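Local coordinates for protein laccase (Botrytis aclada, PDB 3SQR) that oxidises phenolic substrates such as hydroquinones with copper ions, reducing dioxygen to water, and probably serves in lignin degradation and detoxification of lignin-derived products, at residues A[43-49]-A[188-194]; A[81-87]-A[205-209]; A[323-327]-A[353-359]; A[477-482]-A[503-509]. All blocks are in the same frame, centred on the assembly; numbering follows the deposited sequence.

Contact 1 (A[43-49]-A[188-194])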
loop_
_atom_site.group_PDB
_atom_site.type_symbol
_atom_site.label_atom_id
_atom_site.label_comp_id
_atom_site.label_asym_id
_atom_site.label_seq_id
_atom_site.Cartn_x
_atom_site.Cartn_y
_atom_site.Cartn_z
ATOM N N ALA A 43 26.404 9.892 1.841
ATOM C CA ALA A 43 26.469 9.050 0.650
ATOM C C ALA A 43 27.326 7.813 0.797
ATOM O O ALA A 43 27.085 6.806 0.104
ATOM C CB ALA A 43 26.880 9.878 -0.595
ATOM N N THR A 44 28.334 7.906 1.679
ATOM C CA THR A 44 29.273 6.810 1.956
ATOM C C THR A 44 29.133 6.272 3.380
ATOM O O THR A 44 30.021 5.588 3.886
ATOM C CB THR A 44 30.770 7.256 1.708
ATOM O OG1 THR A 44 31.053 8.462 2.419
ATOM C CG2 THR A 44 31.012 7.462 0.230
ATOM N N SER A 45 27.983 6.540 4.019
ATOM C CA SER A 45 27.700 6.004 5.344
ATOM C C SER A 45 26.174 6.043 5.572
ATOM O O SER A 45 25.679 6.629 6.527
ATOM C CB SER A 45 28.454 6.775 6.421
ATOM O OG SER A 45 28.215 8.176 6.379
ATOM N N ARG A 46 25.460 5.412 4.651
ATOM C CA ARG A 46 23.993 5.411 4.685
ATOM C C ARG A 46 23.495 4.639 5.886
ATOM O O ARG A 46 22.347 4.844 6.334
ATOM C CB ARG A 46 23.393 4.905 3.370
ATOM C CG ARG A 46 23.562 5.913 2.250
ATOM C CD ARG A 46 22.950 7.267 2.550
ATOM N NE ARG A 46 23.046 8.093 1.358
ATOM C CZ ARG A 46 22.909 9.420 1.332
ATOM N NH1 ARG A 46 22.656 10.117 2.417
ATOM N NH2 ARG A 46 23.050 10.070 0.201
ATOM N N SER A 47 24.340 3.779 6.448
ATOM C CA SER A 47 23.939 2.975 7.628
ATOM C C SER A 47 23.764 3.854 8.879
ATOM O O SER A 47 23.102 3.463 9.849
ATOM C CB SER A 47 24.989 1.893 7.918
ATOM O OG SER A 47 26.177 2.568 8.315
ATOM N N CYS A 48 24.346 5.054 8.847
ATOM C CA CYS A 48 24.415 5.909 9.991
ATOM C C CYS A 48 23.190 6.787 10.103
ATOM O O CYS A 48 22.664 7.264 9.092
ATOM C CB CYS A 48 25.599 6.844 9.880
ATOM S SG CYS A 48 27.228 6.038 9.958
ATOM N N TRP A 49 22.789 7.038 11.336
ATOM C CA TRP A 49 21.760 8.034 11.603
ATOM C C TRP A 49 22.051 8.750 12.924
ATOM O O TRP A 49 21.197 8.865 13.781
ATOM C CB TRP A 49 20.376 7.398 11.621
ATOM C CG TRP A 49 19.296 8.400 11.390
ATOM C CD1 TRP A 49 18.383 8.877 12.311
ATOM C CD2 TRP A 49 19.014 9.071 10.161
ATOM N NE1 TRP A 49 17.585 9.832 11.723
ATOM C CE2 TRP A 49 17.913 9.934 10.393
ATOM C CE3 TRP A 49 19.559 9.010 8.873
ATOM C CZ2 TRP A 49 17.386 10.759 9.381
ATOM C CZ3 TRP A 49 19.038 9.807 7.890
ATOM C CH2 TRP A 49 17.939 10.668 8.137
ATOM N N PRO A 188 18.210 5.785 8.085
ATOM C CA PRO A 188 19.361 5.096 7.541
ATOM C C PRO A 188 18.991 4.062 6.462
ATOM O O PRO A 188 17.832 3.817 6.172
ATOM C CB PRO A 188 19.943 4.412 8.756
ATOM C CG PRO A 188 18.744 4.102 9.624
ATOM C CD PRO A 188 17.876 5.341 9.427
ATOM N N ALA A 189 19.998 3.441 5.863
ATOM C CA ALA A 189 19.751 2.487 4.732
ATOM C C ALA A 189 20.864 1.436 4.744
ATOM O O ALA A 189 21.912 1.667 5.317
ATOM C CB ALA A 189 19.729 3.250 3.400
ATOM N N THR A 190 20.637 0.314 4.112
ATOM C CA THR A 190 21.518 -0.818 4.232
ATOM C C THR A 190 22.564 -0.851 3.111
ATOM O O THR A 190 23.395 -1.734 3.091
ATOM C CB THR A 190 20.795 -2.107 4.197
ATOM O OG1 THR A 190 19.939 -2.132 3.048
ATOM C CG2 THR A 190 20.020 -2.395 5.527
ATOM N N ALA A 191 22.499 0.105 2.201
ATOM C CA ALA A 191 23.560 0.312 1.214
ATOM C C ALA A 191 23.716 1.776 0.967
ATOM O O ALA A 191 22.792 2.562 1.159
ATOM C CB ALA A 191 23.266 -0.461 -0.121
ATOM N N ASP A 192 24.912 2.150 0.549
ATOM C CA ASP A 192 25.248 3.500 0.208
ATOM C C ASP A 192 24.726 3.884 -1.158
ATOM O O ASP A 192 24.525 3.023 -2.049
ATOM C CB ASP A 192 26.779 3.671 0.246
ATOM C CG ASP A 192 27.342 3.610 1.662
ATOM O OD1 ASP A 192 26.611 3.809 2.659
ATOM O OD2 ASP A 192 28.552 3.363 1.772
ATOM N N TYR A 193 24.417 5.168 -1.286
ATOM C CA TYR A 193 23.954 5.738 -2.493
ATOM C C TYR A 193 24.176 7.210 -2.449
ATOM O O TYR A 193 24.335 7.835 -1.379
ATOM C CB TYR A 193 22.456 5.424 -2.769
ATOM C CG TYR A 193 21.569 5.962 -1.670
ATOM C CD1 TYR A 193 21.325 5.207 -0.541
ATOM C CD2 TYR A 193 21.039 7.215 -1.761
ATOM C CE1 TYR A 193 20.529 5.711 0.469
ATOM C CE2 TYR A 193 20.213 7.746 -0.773
ATOM C CZ TYR A 193 19.976 6.974 0.342
ATOM O OH TYR A 193 19.204 7.496 1.365
ATOM N N ASP A 194 24.227 7.810 -3.642
ATOM C CA ASP A 194 24.513 9.196 -3.754
ATOM C C ASP A 194 23.334 10.080 -3.771
ATOM O O ASP A 194 23.364 11.161 -3.173
ATOM C CB ASP A 194 25.287 9.459 -5.069
ATOM C CG ASP A 194 26.577 8.702 -5.105
ATOM O OD1 ASP A 194 27.264 8.773 -4.075
ATOM O OD2 ASP A 194 26.810 7.955 -6.066
HETATM O O HOH W 1 27.138 6.321 -2.573
HETATM O O HOH W 2 26.409 2.277 4.865
#
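An N-terminal disulfide-closed loop packs here on the linker between the first and second cupredoxin domains of the laccase. Arg46 is the centre. With chi1 and chi2 both m and chi3 t, its side chain runs along the linker and lays its guanidinium flat on the Tyr193 ring. The planes meet at 25°, and Arg46 CZ lies 4.2 Å from the ring centroid, a cation-pi contact. Tyr193 takes chi1 p, which brings a ring face under the arginine; its OH bonds to Arg264. Arg46 NE and NH2 both donate to Tyr193 O at 3.0 Å, while NH1 is held by Asn41. Asp192 has chi1 m, so its carboxylate reaches the type I turn Ser45–Cys48, where Asp192 OD1 accepts from Arg46 N at 2.8 Å. The CA-to-CB bond of Cys48 points away from 188-194; its SG is bonded to Cys39. Trp49, with chi1 t, packs against Pro188, Trp49 CG to Pro188 CD 3.9 Å. Ala189 N donates to Arg46 O at 2.8 Å.

Contact 2 (A[81-87]-A[205-209])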
loop_
_atom_site.group_PDB
_atom_site.type_symbol
_atom_site.label_atom_id
_atom_site.label_comp_id
_atom_site.label_asym_id
_atom_site.label_seq_id
_atom_site.Cartn_x
_atom_site.Cartn_y
_atom_site.Cartn_z
ATOM N N PRO A 81 -3.085 12.826 -17.395
ATOM C CA PRO A 81 -1.776 12.247 -17.047
ATOM C C PRO A 81 -1.102 11.580 -18.188
ATOM O O PRO A 81 0.113 11.431 -18.173
ATOM C CB PRO A 81 -2.124 11.226 -15.959
ATOM C CG PRO A 81 -3.602 10.939 -16.191
ATOM C CD PRO A 81 -4.195 12.178 -16.679
ATOM N N ASP A 82 -1.908 11.173 -19.187
ATOM C CA ASP A 82 -1.457 10.342 -20.306
ATOM C C ASP A 82 -2.065 10.768 -21.630
ATOM O O ASP A 82 -2.171 9.947 -22.532
ATOM C CB ASP A 82 -1.775 8.853 -20.073
ATOM C CG ASP A 82 -3.252 8.582 -19.985
ATOM O OD1 ASP A 82 -4.039 9.533 -19.950
ATOM O OD2 ASP A 82 -3.694 7.426 -19.888
ATOM N N GLY A 83 -2.390 12.044 -21.755
ATOM C CA GLY A 83 -3.059 12.545 -22.955
ATOM C C GLY A 83 -4.542 12.289 -22.971
ATOM O O GLY A 83 -5.176 12.617 -23.957
ATOM N N TYR A 84 -5.118 11.673 -21.927
ATOM C CA TYR A 84 -6.539 11.528 -21.796
ATOM C C TYR A 84 -7.061 12.253 -20.595
ATOM O O TYR A 84 -6.663 12.009 -19.446
ATOM C CB TYR A 84 -6.942 10.014 -21.692
ATOM C CG TYR A 84 -8.414 9.810 -21.893
ATOM C CD1 TYR A 84 -9.311 10.090 -20.888
ATOM C CD2 TYR A 84 -8.930 9.391 -23.157
ATOM C CE1 TYR A 84 -10.627 9.945 -21.054
ATOM C CE2 TYR A 84 -10.319 9.304 -23.345
ATOM C CZ TYR A 84 -11.147 9.552 -22.305
ATOM O OH TYR A 84 -12.522 9.530 -22.347
ATOM N N THR A 85 -8.018 13.141 -20.807
ATOM C CA THR A 85 -8.497 14.012 -19.782
ATOM C C THR A 85 -9.665 13.361 -19.091
ATOM O O THR A 85 -10.630 12.878 -19.744
ATOM C CB THR A 85 -8.933 15.411 -20.365
ATOM O OG1 THR A 85 -7.805 15.983 -21.065
ATOM C CG2 THR A 85 -9.383 16.287 -19.320
ATOM N N ARG A 86 -9.569 13.314 -17.776
ATOM C CA ARG A 86 -10.595 12.674 -16.950
ATOM C C ARG A 86 -10.670 13.218 -15.586
ATOM O O ARG A 86 -9.772 13.948 -15.146
ATOM C CB ARG A 86 -10.342 11.143 -16.893
ATOM C CG ARG A 86 -8.930 10.745 -16.509
ATOM C CD ARG A 86 -8.940 9.346 -15.839
ATOM N NE ARG A 86 -9.622 9.375 -14.562
ATOM C CZ ARG A 86 -9.654 8.380 -13.670
ATOM N NH1 ARG A 86 -9.030 7.234 -13.913
ATOM N NH2 ARG A 86 -10.328 8.545 -12.547
ATOM N N SER A 87 -11.734 12.826 -14.877
ATOM C CA SER A 87 -11.915 13.209 -13.515
ATOM C C SER A 87 -10.852 12.480 -12.673
ATOM O O SER A 87 -10.343 11.415 -13.032
ATOM C CB SER A 87 -13.283 12.822 -12.996
ATOM O OG SER A 87 -13.435 11.385 -12.932
ATOM N N TRP A 205 -4.358 2.504 -14.844
ATOM C CA TRP A 205 -5.024 3.790 -14.877
ATOM C C TRP A 205 -6.187 3.739 -15.816
ATOM O O TRP A 205 -5.993 3.467 -17.020
ATOM C CB TRP A 205 -4.050 4.861 -15.353
ATOM C CG TRP A 205 -4.639 6.201 -15.326
ATOM C CD1 TRP A 205 -4.877 7.014 -16.403
ATOM C CD2 TRP A 205 -5.060 6.932 -14.176
ATOM N NE1 TRP A 205 -5.463 8.188 -15.986
ATOM C CE2 TRP A 205 -5.590 8.176 -14.627
ATOM C CE3 TRP A 205 -5.082 6.666 -12.813
ATOM C CZ2 TRP A 205 -6.098 9.112 -13.760
ATOM C CZ3 TRP A 205 -5.610 7.598 -11.951
ATOM C CH2 TRP A 205 -6.092 8.834 -12.435
ATOM N N ALA A 206 -7.384 3.960 -15.272
ATOM C CA ALA A 206 -8.584 3.939 -16.080
ATOM C C ALA A 206 -8.708 5.272 -16.821
ATOM O O ALA A 206 -8.100 6.259 -16.398
ATOM C CB ALA A 206 -9.807 3.728 -15.205
ATOM N N HIS A 207 -9.512 5.287 -17.899
ATOM C CA HIS A 207 -9.886 6.568 -18.544
ATOM C C HIS A 207 -11.254 6.996 -18.200
ATOM O O HIS A 207 -11.889 7.745 -18.976
ATOM C CB HIS A 207 -9.675 6.500 -20.048
ATOM C CG HIS A 207 -8.240 6.555 -20.424
ATOM N ND1 HIS A 207 -7.807 6.355 -21.714
ATOM C CD2 HIS A 207 -7.133 6.813 -19.685
ATOM C CE1 HIS A 207 -6.497 6.466 -21.747
ATOM N NE2 HIS A 207 -6.061 6.740 -20.519
ATOM N N GLU A 208 -11.709 6.611 -16.987
ATOM C CA GLU A 208 -12.923 7.050 -16.389
ATOM C C GLU A 208 -12.820 6.734 -14.889
ATOM O O GLU A 208 -11.975 5.973 -14.484
ATOM C CB GLU A 208 -14.105 6.331 -17.003
ATOM C CG GLU A 208 -14.041 4.782 -16.880
ATOM C CD GLU A 208 -13.038 4.093 -17.812
ATOM O OE1 GLU A 208 -12.921 4.568 -18.948
ATOM O OE2 GLU A 208 -12.388 3.054 -17.427
ATOM N N SER A 209 -13.710 7.294 -14.086
ATOM C CA SER A 209 -13.680 7.065 -12.644
ATOM C C SER A 209 -13.947 5.603 -12.410
ATOM O O SER A 209 -14.865 5.027 -12.978
ATOM C CB SER A 209 -14.759 7.853 -11.937
ATOM O OG SER A 209 -14.881 7.574 -10.524
HETATM O O HOH W 3 -6.139 9.595 -18.267
HETATM O O HOH W 4 -13.271 6.863 -21.420
HETATM O O HOH W 5 -15.168 9.515 -15.074
#
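The shortest polar link is a His-carboxylate hydrogen bond: His207 NE2 donates to Asp82 OD2 at 2.5 Å, nearly straight at 167°. Asn227 also donates to that oxygen. The other carboxylate oxygen, Asp82 OD1, accepts from Tyr84 N at 3.1 Å. This Asx turn holds the loop in shape. Next comes Arg86, whose NH1 donates to Ala206 O at 2.8 Å. Its NE bonds back to Ser87 O at 2.6 Å, and NH2 forms a salt bridge with Asp177, so the guanidinium is anchored at each nitrogen. Water 3 joins Asp82 OD1, Tyr84 O and Trp205 NE1, and water 4 joins Tyr84 OH to His207 O. Tyr84 OH also bonds to Asp243.

Around these bonds the rings pack flat. Tyr84 and His207 form an offset stack, centroids 4.3 Å apart and planes at 6°. The Arg86 guanidinium lies on Trp205 with planes at 21°, an off-centre cation-pi contact. Pro81 CG adds an apolar touch to Trp205 CE2 at 3.7 Å. Ser209 OG caps the N-terminus of helix 210-217 at Phe211 N and also bonds to Asp177. The whole is a buried interdomain contact of a three-domain multicopper oxidase. It joins the start of edge strand 86-91 in the first cupredoxin domain to the end of strand 195-205 in the second.

Contact 3 (A[323-327]-A[353-359])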
loop_
_atom_site.group_PDB
_atom_site.type_symbol
_atom_site.label_atom_id
_atom_site.label_comp_id
_atom_site.label_asym_id
_atom_site.label_seq_id
_atom_site.Cartn_x
_atom_site.Cartn_y
_atom_site.Cartn_z
ATOM N N ASN A 323 19.760 5.643 -23.805
ATOM C CA ASN A 323 18.382 5.513 -23.347
ATOM C C ASN A 323 18.073 4.053 -23.109
ATOM O O ASN A 323 18.425 3.163 -23.896
ATOM C CB ASN A 323 17.468 6.088 -24.417
ATOM C CG ASN A 323 17.856 7.464 -24.782
ATOM O OD1 ASN A 323 18.117 8.274 -23.905
ATOM N ND2 ASN A 323 18.002 7.734 -26.086
ATOM N N TYR A 324 17.390 3.754 -22.009
ATOM C CA TYR A 324 17.065 2.388 -21.685
ATOM C C TYR A 324 15.595 2.364 -21.305
ATOM O O TYR A 324 15.068 3.361 -20.709
ATOM C CB TYR A 324 17.909 1.880 -20.507
ATOM C CG TYR A 324 19.356 1.776 -20.825
ATOM C CD1 TYR A 324 20.173 2.836 -20.675
ATOM C CD2 TYR A 324 19.887 0.580 -21.328
ATOM C CE1 TYR A 324 21.557 2.725 -21.010
ATOM C CE2 TYR A 324 21.256 0.460 -21.672
ATOM C CZ TYR A 324 22.065 1.535 -21.491
ATOM O OH TYR A 324 23.405 1.458 -21.805
ATOM N N TRP A 325 14.937 1.285 -21.698
ATOM C CA TRP A 325 13.560 1.112 -21.278
ATOM C C TRP A 325 13.490 0.824 -19.784
ATOM O O TRP A 325 14.261 0.003 -19.234
ATOM C CB TRP A 325 12.898 -0.037 -21.988
ATOM C CG TRP A 325 12.487 0.300 -23.331
ATOM C CD1 TRP A 325 12.973 -0.235 -24.475
ATOM C CD2 TRP A 325 11.502 1.283 -23.701
ATOM N NE1 TRP A 325 12.326 0.333 -25.561
ATOM C CE2 TRP A 325 11.439 1.289 -25.115
ATOM C CE3 TRP A 325 10.670 2.150 -22.973
ATOM C CZ2 TRP A 325 10.575 2.163 -25.839
ATOM C CZ3 TRP A 325 9.817 3.014 -23.664
ATOM C CH2 TRP A 325 9.772 3.009 -25.103
ATOM N N ILE A 326 12.512 1.464 -19.146
ATOM C CA ILE A 326 12.135 1.131 -17.743
ATOM C C ILE A 326 10.868 0.344 -17.895
ATOM O O ILE A 326 9.900 0.804 -18.496
ATOM C CB ILE A 326 11.969 2.346 -16.799
ATOM C CG1 ILE A 326 13.261 3.225 -16.716
ATOM C CG2 ILE A 326 11.487 1.857 -15.367
ATOM C CD1 ILE A 326 13.000 4.617 -16.073
ATOM N N ARG A 327 10.889 -0.895 -17.411
ATOM C CA ARG A 327 9.820 -1.826 -17.674
ATOM C C ARG A 327 9.001 -2.065 -16.426
ATOM O O ARG A 327 9.539 -2.531 -15.433
ATOM C CB ARG A 327 10.405 -3.155 -18.174
ATOM C CG ARG A 327 11.064 -2.933 -19.543
ATOM C CD ARG A 327 11.381 -4.164 -20.234
ATOM N NE ARG A 327 12.269 -3.857 -21.352
ATOM C CZ ARG A 327 11.894 -3.697 -22.628
ATOM N NH1 ARG A 327 10.618 -3.777 -23.008
ATOM N NH2 ARG A 327 12.828 -3.426 -23.541
ATOM N N SER A 353 18.619 13.806 -25.025
ATOM C CA SER A 353 18.115 12.839 -25.983
ATOM C C SER A 353 16.589 12.873 -25.923
ATOM O O SER A 353 15.977 12.971 -24.841
ATOM C CB SER A 353 18.605 11.424 -25.711
ATOM O OG SER A 353 18.232 10.553 -26.777
ATOM N N ILE A 354 15.990 12.804 -27.097
ATOM C CA ILE A 354 14.560 12.669 -27.247
ATOM C C ILE A 354 14.204 11.330 -27.892
ATOM O O ILE A 354 13.045 11.048 -28.102
ATOM C CB ILE A 354 13.992 13.812 -28.062
ATOM C CG1 ILE A 354 14.840 14.017 -29.358
ATOM C CG2 ILE A 354 13.949 15.060 -27.190
ATOM C CD1 ILE A 354 14.084 14.692 -30.481
ATOM N N ALA A 355 15.208 10.496 -28.166
ATOM C CA ALA A 355 15.024 9.160 -28.759
ATOM C C ALA A 355 14.375 8.144 -27.822
ATOM O O ALA A 355 14.739 8.037 -26.654
ATOM C CB ALA A 355 16.364 8.610 -29.216
ATOM N N ASN A 356 13.476 7.339 -28.366
ATOM C CA ASN A 356 13.032 6.167 -27.629
ATOM C C ASN A 356 14.166 5.163 -27.453
ATOM O O ASN A 356 15.002 4.993 -28.333
ATOM C CB ASN A 356 11.854 5.483 -28.314
ATOM C CG ASN A 356 10.525 6.145 -28.019
ATOM O OD1 ASN A 356 9.551 5.831 -28.686
ATOM N ND2 ASN A 356 10.461 7.051 -27.043
ATOM N N PRO A 357 14.203 4.484 -26.306
ATOM C CA PRO A 357 15.199 3.467 -26.115
ATOM C C PRO A 357 15.023 2.345 -27.091
ATOM O O PRO A 357 13.914 2.022 -27.463
ATOM C CB PRO A 357 14.928 2.938 -24.687
ATOM C CG PRO A 357 14.117 3.931 -24.077
ATOM C CD PRO A 357 13.315 4.578 -25.139
ATOM N N THR A 358 16.127 1.707 -27.428
ATOM C CA THR A 358 16.086 0.500 -28.227
ATOM C C THR A 358 16.690 -0.666 -27.461
ATOM O O THR A 358 17.099 -1.639 -28.063
ATOM C CB THR A 358 16.808 0.709 -29.592
ATOM O OG1 THR A 358 18.149 1.214 -29.403
ATOM C CG2 THR A 358 15.997 1.647 -30.428
ATOM N N SER A 359 16.689 -0.615 -26.129
ATOM C CA SER A 359 17.380 -1.650 -25.363
ATOM C C SER A 359 16.551 -2.915 -25.280
ATOM O O SER A 359 15.317 -2.923 -25.500
ATOM C CB SER A 359 17.699 -1.127 -23.963
ATOM O OG SER A 359 16.510 -0.540 -23.421
HETATM O O HOH W 6 17.814 5.415 -28.008
HETATM O O HOH W 7 18.652 2.671 -26.493
#
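Between these two segments the hydrogen bonds run through side chains and water; strand 323-327 makes its backbone pairs with its sheet neighbours. Asn323 ND2 donates to Ser353 OG at 2.9 Å and to water 6 at 3.0 Å; that water donates to Asn356 O. Asn323 OD1 has a weak bond from Arg348, which also serves Ala355 O. Water 7 donates to Asn323 O at 2.7 Å and accepts from Thr358 N at 2.9 Å, bridging the two backbones. Trp325 N donates to Ser359 OG at 3.0 Å, and the same hydroxyl bonds to Asp281. Asp281 also takes a salt bridge from Arg327 NE. Ser359 N is buried without a partner in the model. Trp325 NE1 lies 3.0 Å from Pro357 O, but the angle is too poor for a hydrogen bond. Instead, Pro357 packs over the Trp325 indole face, Pro357 CB 3.6 Å from the centroid of its five-membered ring. This is the outgoing loop of the second cupredoxin domain, folded beside strand 323-327 of its Greek-key beta sandwich.

Contact 4 (A[477-482]-A[503-509])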
loop_
_atom_site.group_PDB
_atom_site.type_symbol
_atom_site.label_atom_id
_atom_site.label_comp_id
_atom_site.label_asym_id
_atom_site.label_seq_id
_atom_site.Cartn_x
_atom_site.Cartn_y
_atom_site.Cartn_z
ATOM N N GLN A 477 4.938 -18.712 3.013
ATOM C CA GLN A 477 4.179 -18.153 1.903
ATOM C C GLN A 477 4.287 -19.268 0.862
ATOM O O GLN A 477 5.306 -19.424 0.186
ATOM C CB GLN A 477 4.828 -16.848 1.481
ATOM C CG GLN A 477 4.126 -16.189 0.314
ATOM C CD GLN A 477 4.793 -14.964 -0.150
ATOM O OE1 GLN A 477 5.975 -14.945 -0.466
ATOM N NE2 GLN A 477 4.010 -13.868 -0.188
ATOM N N GLU A 478 3.269 -20.090 0.826
ATOM C CA GLU A 478 3.348 -21.392 0.190
ATOM C C GLU A 478 2.256 -21.612 -0.809
ATOM O O GLU A 478 1.063 -21.334 -0.533
ATOM C CB GLU A 478 3.243 -22.491 1.258
ATOM C CG GLU A 478 4.369 -22.455 2.276
ATOM C CD GLU A 478 5.718 -22.850 1.732
ATOM O OE1 GLU A 478 5.738 -23.682 0.817
ATOM O OE2 GLU A 478 6.743 -22.318 2.233
ATOM N N THR A 479 2.665 -22.216 -1.923
ATOM C CA THR A 479 1.739 -22.692 -2.947
ATOM C C THR A 479 1.441 -24.161 -2.684
ATOM O O THR A 479 1.976 -25.050 -3.336
ATOM C CB THR A 479 2.310 -22.486 -4.322
ATOM O OG1 THR A 479 3.624 -23.072 -4.409
ATOM C CG2 THR A 479 2.433 -21.002 -4.559
ATOM N N ASP A 480 0.582 -24.351 -1.704
ATOM C CA ASP A 480 0.060 -25.669 -1.367
ATOM C C ASP A 480 -1.059 -25.501 -0.402
ATOM O O ASP A 480 -1.390 -24.379 0.036
ATOM C CB ASP A 480 1.168 -26.595 -0.838
ATOM C CG ASP A 480 0.918 -28.104 -1.211
ATOM O OD1 ASP A 480 -0.220 -28.535 -1.570
ATOM O OD2 ASP A 480 1.882 -28.864 -1.105
ATOM N N VAL A 481 -1.688 -26.616 -0.084
ATOM C CA VAL A 481 -2.796 -26.655 0.838
ATOM C C VAL A 481 -2.212 -26.637 2.252
ATOM O O VAL A 481 -1.299 -27.421 2.550
ATOM C CB VAL A 481 -3.666 -27.887 0.554
ATOM C CG1 VAL A 481 -4.656 -28.178 1.671
ATOM C CG2 VAL A 481 -4.437 -27.667 -0.823
ATOM N N PHE A 482 -2.776 -25.790 3.112
ATOM C CA PHE A 482 -2.356 -25.709 4.513
ATOM C C PHE A 482 -2.872 -26.947 5.211
ATOM O O PHE A 482 -4.063 -27.285 5.116
ATOM C CB PHE A 482 -3.005 -24.543 5.192
ATOM C CG PHE A 482 -2.608 -24.379 6.645
ATOM C CD1 PHE A 482 -1.324 -24.118 6.971
ATOM C CD2 PHE A 482 -3.547 -24.469 7.642
ATOM C CE1 PHE A 482 -0.987 -23.915 8.306
ATOM C CE2 PHE A 482 -3.194 -24.245 8.968
ATOM C CZ PHE A 482 -1.928 -24.006 9.272
ATOM N N ALA A 503 1.821 -11.402 -0.449
ATOM C CA ALA A 503 0.908 -12.170 -1.257
ATOM C C ALA A 503 0.398 -13.399 -0.561
ATOM O O ALA A 503 1.191 -14.180 -0.019
ATOM C CB ALA A 503 1.598 -12.589 -2.574
ATOM N N LEU A 504 -0.912 -13.552 -0.569
ATOM C CA LEU A 504 -1.537 -14.862 -0.367
ATOM C C LEU A 504 -1.395 -15.598 -1.703
ATOM O O LEU A 504 -2.028 -15.237 -2.691
ATOM C CB LEU A 504 -2.996 -14.731 -0.022
ATOM C CG LEU A 504 -3.881 -15.962 -0.136
ATOM C CD1 LEU A 504 -3.344 -17.098 0.719
ATOM C CD2 LEU A 504 -5.319 -15.544 0.248
ATOM N N PRO A 505 -0.576 -16.646 -1.725
ATOM C CA PRO A 505 -0.400 -17.329 -3.028
ATOM C C PRO A 505 -1.658 -17.944 -3.531
ATOM O O PRO A 505 -2.350 -18.552 -2.795
ATOM C CB PRO A 505 0.618 -18.425 -2.708
ATOM C CG PRO A 505 1.409 -17.835 -1.558
ATOM C CD PRO A 505 0.319 -17.215 -0.715
ATOM N N GLY A 506 -1.883 -17.858 -4.843
ATOM C CA GLY A 506 -3.021 -18.451 -5.450
ATOM C C GLY A 506 -3.040 -19.946 -5.163
ATOM O O GLY A 506 -2.050 -20.640 -5.407
ATOM N N ASN A 507 -4.167 -20.336 -4.584
ATOM C CA ASN A 507 -4.496 -21.709 -4.120
ATOM C C ASN A 507 -3.580 -22.185 -3.012
ATOM O O ASN A 507 -3.535 -23.392 -2.719
ATOM C CB ASN A 507 -4.455 -22.679 -5.308
ATOM C CG ASN A 507 -5.506 -22.344 -6.350
ATOM O OD1 ASN A 507 -6.626 -21.974 -6.014
ATOM N ND2 ASN A 507 -5.160 -22.480 -7.630
ATOM N N GLY A 508 -2.931 -21.248 -2.342
ATOM C CA GLY A 508 -2.018 -21.584 -1.274
ATOM C C GLY A 508 -2.370 -20.930 0.027
ATOM O O GLY A 508 -3.533 -20.706 0.322
ATOM N N TYR A 509 -1.359 -20.711 0.849
ATOM C CA TYR A 509 -1.584 -20.009 2.116
ATOM C C TYR A 509 -0.423 -19.093 2.468
ATOM O O TYR A 509 0.707 -19.234 2.040
ATOM C CB TYR A 509 -1.889 -21.022 3.236
ATOM C CG TYR A 509 -0.731 -21.901 3.562
ATOM C CD1 TYR A 509 -0.534 -23.115 2.915
ATOM C CD2 TYR A 509 0.164 -21.546 4.587
ATOM C CE1 TYR A 509 0.543 -23.910 3.228
ATOM C CE2 TYR A 509 1.227 -22.332 4.896
ATOM C CZ TYR A 509 1.410 -23.518 4.220
ATOM O OH TYR A 509 2.481 -24.294 4.596
#
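Ala503 opens the second segment: its O accepts from Gln477 NE2 at 2.8 Å, and Asp370 binds both that NE2 and Ala503 N. Leu504 turns away from 477-482. Pro505 packs on Gln477, CG to CG 3.7 Å, and on Thr479. A type II turn from Pro505 to Gly508 then reverses the chain, closed by Gly508 N to Pro505 O at 2.8 Å. Asn507 takes its positive phi. A CB at Gly508 would clash with Glu478 O; glycine lets CA come within 3.2 Å of both Glu478 O and Asp480 O, as CA-H...O contacts. Tyr509 starts the next strand as an antiparallel hydrogen-bonded pair with Glu478: Tyr509 N to Glu478 O 2.9 Å and Tyr509 O to Glu478 N 3.0 Å. Its ring is held between Glu478 CB and Phe482 CB, and Phe482 also meets it edge-to-face. Strand 509-515 runs between 448-455 and 472-478 in one sheet of the third cupredoxin domain. The turn links it to edge strand 501-504 of the facing sheet, beside strand 463-467, which carries the type 1 copper ligand His463.

Overall arrangement
The four contacts do not touch; the nearest pair, contacts 2 and 3, are about 13 Å apart between nearest atoms. Contact 2 is the buried one, while contacts 1, 3 and 4 are partly open to solvent. Contacts 1 and 2 cross along the chain and both meet strand 195-205, contact 1 just before its start and contact 2 at its end. Both stack an arginine on an aromatic ring. Contact 3 stays within the second domain and joins its segments by serine hydroxyls, water and a proline on an indole; contacts 1 and 2 also hold bridging waters. Contact 4, in the third domain, alone has a beta bridge across its segments. It is also the one nearest the type 1 copper.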